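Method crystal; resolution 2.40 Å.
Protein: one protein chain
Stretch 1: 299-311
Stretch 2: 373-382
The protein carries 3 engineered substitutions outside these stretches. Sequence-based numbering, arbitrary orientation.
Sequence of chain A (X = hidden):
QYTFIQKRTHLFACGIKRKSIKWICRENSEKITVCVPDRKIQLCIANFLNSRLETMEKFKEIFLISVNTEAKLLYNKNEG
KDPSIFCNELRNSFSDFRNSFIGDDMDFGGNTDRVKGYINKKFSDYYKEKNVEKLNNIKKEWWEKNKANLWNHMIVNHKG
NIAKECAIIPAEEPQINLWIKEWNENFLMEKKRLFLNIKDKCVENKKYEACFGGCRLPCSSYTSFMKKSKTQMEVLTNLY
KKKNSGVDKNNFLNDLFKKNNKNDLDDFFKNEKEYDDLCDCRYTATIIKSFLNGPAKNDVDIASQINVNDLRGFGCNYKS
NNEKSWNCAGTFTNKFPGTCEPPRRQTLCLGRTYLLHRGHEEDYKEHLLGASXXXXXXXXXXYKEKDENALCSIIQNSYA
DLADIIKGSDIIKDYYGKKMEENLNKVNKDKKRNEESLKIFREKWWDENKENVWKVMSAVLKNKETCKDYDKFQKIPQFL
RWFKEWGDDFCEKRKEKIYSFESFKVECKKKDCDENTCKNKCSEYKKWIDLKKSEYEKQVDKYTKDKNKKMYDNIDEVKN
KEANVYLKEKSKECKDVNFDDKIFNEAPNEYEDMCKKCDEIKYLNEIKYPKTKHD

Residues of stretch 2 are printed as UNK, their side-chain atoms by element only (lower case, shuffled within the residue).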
# COMPACT_ATOMS: atom_id res chain seq x y z
N ASP A 299 11.67 -14.05 16.56
CA ASP A 299 12.43 -15.29 16.44
C ASP A 299 13.50 -15.16 15.37
O ASP A 299 13.21 -15.28 14.17
CB ASP A 299 11.49 -16.46 16.12
CG ASP A 299 12.20 -17.81 16.17
OD1 ASP A 299 13.40 -17.87 15.85
OD2 ASP A 299 11.54 -18.81 16.54
N VAL A 300 14.73 -14.91 15.79
CA VAL A 300 15.83 -14.66 14.87
C VAL A 300 16.06 -15.85 13.95
O VAL A 300 16.32 -15.67 12.75
CB VAL A 300 17.13 -14.35 15.62
CG1 VAL A 300 18.30 -14.24 14.65
CG2 VAL A 300 16.98 -13.07 16.43
N ASP A 301 15.97 -17.06 14.49
CA ASP A 301 16.15 -18.27 13.70
C ASP A 301 15.20 -18.27 12.50
O ASP A 301 15.60 -18.61 11.39
CB ASP A 301 15.92 -19.51 14.55
CG ASP A 301 16.89 -19.61 15.71
OD1 ASP A 301 18.03 -19.13 15.56
OD2 ASP A 301 16.51 -20.16 16.76
N ILE A 302 13.95 -17.89 12.74
CA ILE A 302 12.95 -17.86 11.68
C ILE A 302 13.22 -16.70 10.73
O ILE A 302 13.22 -16.87 9.51
CB ILE A 302 11.53 -17.74 12.25
CG1 ILE A 302 11.23 -18.94 13.15
CG2 ILE A 302 10.52 -17.64 11.12
CD1 ILE A 302 9.90 -18.85 13.87
N ALA A 303 13.46 -15.52 11.29
CA ALA A 303 13.78 -14.35 10.49
C ALA A 303 15.01 -14.61 9.63
O ALA A 303 15.17 -14.00 8.56
CB ALA A 303 14.00 -13.14 11.38
N SER A 304 15.88 -15.51 10.07
CA SER A 304 17.13 -15.80 9.36
C SER A 304 16.95 -16.84 8.26
O SER A 304 17.72 -16.87 7.30
CB SER A 304 18.21 -16.27 10.34
OG SER A 304 18.56 -15.24 11.25
N GLN A 305 15.95 -17.71 8.40
CA GLN A 305 15.74 -18.78 7.43
C GLN A 305 15.27 -18.21 6.10
O GLN A 305 14.30 -17.45 6.04
CB GLN A 305 14.73 -19.80 7.97
CG GLN A 305 14.58 -21.03 7.08
CD GLN A 305 13.83 -22.16 7.76
OE1 GLN A 305 13.87 -22.31 8.98
NE2 GLN A 305 13.14 -22.98 6.97
N ILE A 306 15.97 -18.56 5.03
CA ILE A 306 15.71 -17.99 3.71
C ILE A 306 14.87 -18.91 2.84
O ILE A 306 15.08 -20.12 2.79
CB ILE A 306 17.04 -17.70 2.98
CG1 ILE A 306 17.85 -16.67 3.76
CG2 ILE A 306 16.76 -17.19 1.57
CD1 ILE A 306 19.16 -16.29 3.10
N ASN A 307 13.90 -18.32 2.14
CA ASN A 307 13.09 -19.05 1.17
C ASN A 307 13.62 -18.78 -0.24
O ASN A 307 13.42 -17.70 -0.79
CB ASN A 307 11.63 -18.62 1.30
CG ASN A 307 10.72 -19.36 0.33
OD1 ASN A 307 11.02 -19.47 -0.86
ND2 ASN A 307 9.61 -19.88 0.84
N VAL A 308 14.30 -19.77 -0.81
CA VAL A 308 15.03 -19.60 -2.06
C VAL A 308 14.14 -19.14 -3.20
O VAL A 308 14.50 -18.24 -3.96
CB VAL A 308 15.75 -20.90 -2.47
CG1 VAL A 308 16.40 -20.75 -3.84
CG2 VAL A 308 16.79 -21.28 -1.43
N ASN A 309 12.97 -19.76 -3.33
CA ASN A 309 12.03 -19.41 -4.39
C ASN A 309 11.62 -17.95 -4.34
O ASN A 309 11.63 -17.25 -5.35
CB ASN A 309 10.79 -20.30 -4.31
CG ASN A 309 11.10 -21.75 -4.60
OD1 ASN A 309 12.08 -22.06 -5.27
ND2 ASN A 309 10.27 -22.65 -4.09
N ASP A 310 11.24 -17.49 -3.15
CA ASP A 310 10.83 -16.10 -2.97
C ASP A 310 12.00 -15.17 -3.25
O ASP A 310 11.83 -14.12 -3.88
CB ASP A 310 10.31 -15.87 -1.55
CG ASP A 310 9.01 -16.60 -1.28
OD1 ASP A 310 8.39 -17.10 -2.24
OD2 ASP A 310 8.60 -16.64 -0.10
N LEU A 311 13.17 -15.56 -2.78
CA LEU A 311 14.39 -14.78 -2.95
C LEU A 311 14.69 -14.51 -4.42
O LEU A 311 14.99 -13.39 -4.81
CB LEU A 311 15.57 -15.51 -2.31
CG LEU A 311 16.94 -14.88 -2.56
CD1 LEU A 311 17.03 -13.51 -1.92
CD2 LEU A 311 18.04 -15.79 -2.03
N UNK A 373 14.59 -6.75 3.67
CA UNK A 373 14.55 -8.04 4.34
C UNK A 373 15.56 -9.01 3.73
O UNK A 373 16.36 -9.60 4.45
c UNK A 373 13.14 -10.11 4.67
c UNK A 373 13.13 -8.63 4.31
c UNK A 373 12.24 -7.87 5.30
c UNK A 373 10.77 -8.20 5.19
N UNK A 374 15.54 -9.16 2.41
CA UNK A 374 16.44 -10.09 1.75
C UNK A 374 17.90 -9.67 1.92
O UNK A 374 18.76 -10.51 2.15
c UNK A 374 12.27 -12.09 -0.29
c UNK A 374 12.48 -10.81 -0.76
c UNK A 374 14.51 -12.17 0.52
c UNK A 374 13.28 -12.78 0.35
c UNK A 374 14.75 -10.89 0.06
c UNK A 374 16.09 -10.23 0.27
c UNK A 374 13.71 -10.22 -0.58
o UNK A 374 11.04 -12.69 -0.47
N UNK A 375 18.17 -8.38 1.84
CA UNK A 375 19.53 -7.90 2.07
C UNK A 375 19.99 -8.36 3.45
O UNK A 375 21.10 -8.86 3.61
o UNK A 375 21.70 -6.86 0.28
o UNK A 375 23.23 -5.92 1.54
c UNK A 375 19.60 -6.38 1.97
c UNK A 375 20.97 -5.79 2.29
c UNK A 375 22.04 -6.22 1.30
N UNK A 376 19.12 -8.20 4.45
CA UNK A 376 19.47 -8.58 5.81
C UNK A 376 19.71 -10.08 5.90
O UNK A 376 20.72 -10.52 6.45
c UNK A 376 18.37 -8.17 6.78
N UNK A 377 18.79 -10.86 5.36
CA UNK A 377 18.91 -12.31 5.40
C UNK A 377 20.18 -12.77 4.68
O UNK A 377 20.94 -13.58 5.21
n UNK A 377 14.46 -14.36 5.63
c UNK A 377 17.70 -12.98 4.75
c UNK A 377 16.44 -12.96 5.60
c UNK A 377 15.27 -13.61 4.88
o UNK A 377 15.12 -13.46 3.67
N UNK A 378 20.40 -12.24 3.48
CA UNK A 378 21.57 -12.61 2.69
C UNK A 378 22.86 -12.27 3.42
O UNK A 378 23.81 -13.06 3.41
c UNK A 378 20.42 -12.36 0.43
c UNK A 378 20.62 -13.81 0.06
c UNK A 378 21.55 -11.91 1.34
c UNK A 378 20.37 -11.49 -0.81
N UNK A 379 22.90 -11.10 4.03
CA UNK A 379 24.05 -10.69 4.82
C UNK A 379 24.22 -11.63 6.01
O UNK A 379 25.32 -12.12 6.27
c UNK A 379 24.05 -8.16 4.25
c UNK A 379 23.89 -9.25 5.31
c UNK A 379 25.47 -8.15 3.70
c UNK A 379 23.70 -6.81 4.84
N UNK A 380 23.13 -11.88 6.72
CA UNK A 380 23.17 -12.77 7.87
C UNK A 380 23.71 -14.14 7.46
O UNK A 380 24.48 -14.75 8.19
c UNK A 380 22.55 -14.56 11.91
c UNK A 380 21.78 -12.92 8.48
c UNK A 380 21.71 -13.93 9.62
c UNK A 380 22.68 -13.59 10.74
n UNK A 380 21.25 -14.43 12.61
N UNK A 381 23.30 -14.60 6.29
CA UNK A 381 23.71 -15.91 5.80
C UNK A 381 25.20 -15.92 5.45
O UNK A 381 25.90 -16.91 5.70
o UNK A 381 24.28 -21.42 2.55
c UNK A 381 23.26 -17.68 4.04
c UNK A 381 23.13 -20.08 4.15
c UNK A 381 22.89 -16.32 4.58
c UNK A 381 24.08 -17.80 2.93
c UNK A 381 22.79 -18.84 4.64
c UNK A 381 23.95 -20.18 3.05
c UNK A 381 24.42 -19.05 2.43
N UNK A 382 25.68 -14.82 4.89
CA UNK A 382 27.07 -14.73 4.46
C UNK A 382 28.01 -14.63 5.66
O UNK A 382 29.08 -15.24 5.67
c UNK A 382 29.16 -14.54 2.24
c UNK A 382 27.28 -13.52 3.55
c UNK A 382 30.61 -14.42 1.81
c UNK A 382 28.71 -13.34 3.06
n UNK A 382 30.85 -13.25 0.93
O HOH W 1 13.02 -15.40 2.72

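Residues 373-382 form a continuous helix that packs against a segment built from the short helix 300-304, a connecting turn, and the start of a second helix at Val 308. Position 373 carries four side-chain carbons, forked at the first, with one arm two carbons long, and touches nothing on the other segment. This branching at CB identifies Ile 373.

At position 374 one carbon leads into a six-carbon ring bearing a single oxygen. One ring face is covered by the CA of Leu 311, a ring carbon lies 3.8 Å from Leu 311 CD1, and the oxygen of position 374 approaches Asp 310 CB to 3.4 Å. A hydroxyl-bearing ring is the signature of tyrosine. The CA-to-CB bond of Tyr 374 points toward the opposing segment, and its OH finds its hydrogen bonding elsewhere in the structure.

Position 375 has three carbons, the third carrying two oxygens, and makes no contact with the other segment. A carboxylate at this length is Glu 375, whose CA-to-CB bond points away from that segment, its oxygens satisfied elsewhere in the structure. Position 376 has a single carbon, also without a contact here, and is Ala 376.

Position 377 shows three carbons, the last bearing one oxygen and one nitrogen. Its nitrogen lies 3.0 Å from Ala 303 O and 3.1 Å from Gln 305 O, and its CB packs 3.8 Å from Ile 306 CG1. The terminal amide on a chain of this length makes it Gln 377. Its side chain reaches the end of the short helix, where NE2 donates to Ala 303 O with an angle of 161°; toward Gln 305 O the angle is too poor for a hydrogen bond. The other amide atom, OE1, accepts from a water 3.0 Å away, and that water in turn accepts from Asn 307 N at 3.1 Å.

Position 378 has four carbons forked at the second; one terminal carbon meets Leu 311 CD2 at 3.9 Å and Ile 306 CD1 at 4.2 Å. It is Leu 378, and that carbon is CD2. Position 379 has the same forked pattern but lies out of reach of the other segment; it is Leu 379.

Position 380 has four carbons in a row ending in a nitrogen, which lies 3.1 Å from Ser 304 OG and 3.6 Å from Val 300 CG1; it is Lys 380. Its NZ donates to Ser 304 OG, which itself donates to Val 300 O at 2.7 Å, so the hydroxyl relays between the lysine and the helix backbone.

Position 381 again has one carbon and a six-carbon ring with one oxygen, its CB 4.0 Å from Ile 306 CD1: Tyr 381. Position 382 repeats the four-carbon chain ending in nitrogen, out of reach of the other segment; it is Lys 382, its NZ bonded elsewhere in the structure.

The contact thus combines two kinds of anchoring. Gln 377 and Lys 380, about one helical turn apart, hold the end of helix 300-304 through polar bonds, with the water extending the link into the turn. Ile 306 and Leu 311 supply the apolar part, packing against Tyr 374, Leu 378 and Tyr 381. Together the segments bury 526 Å².

Stretch 2, residues 373-382: IYEAQLLKYK
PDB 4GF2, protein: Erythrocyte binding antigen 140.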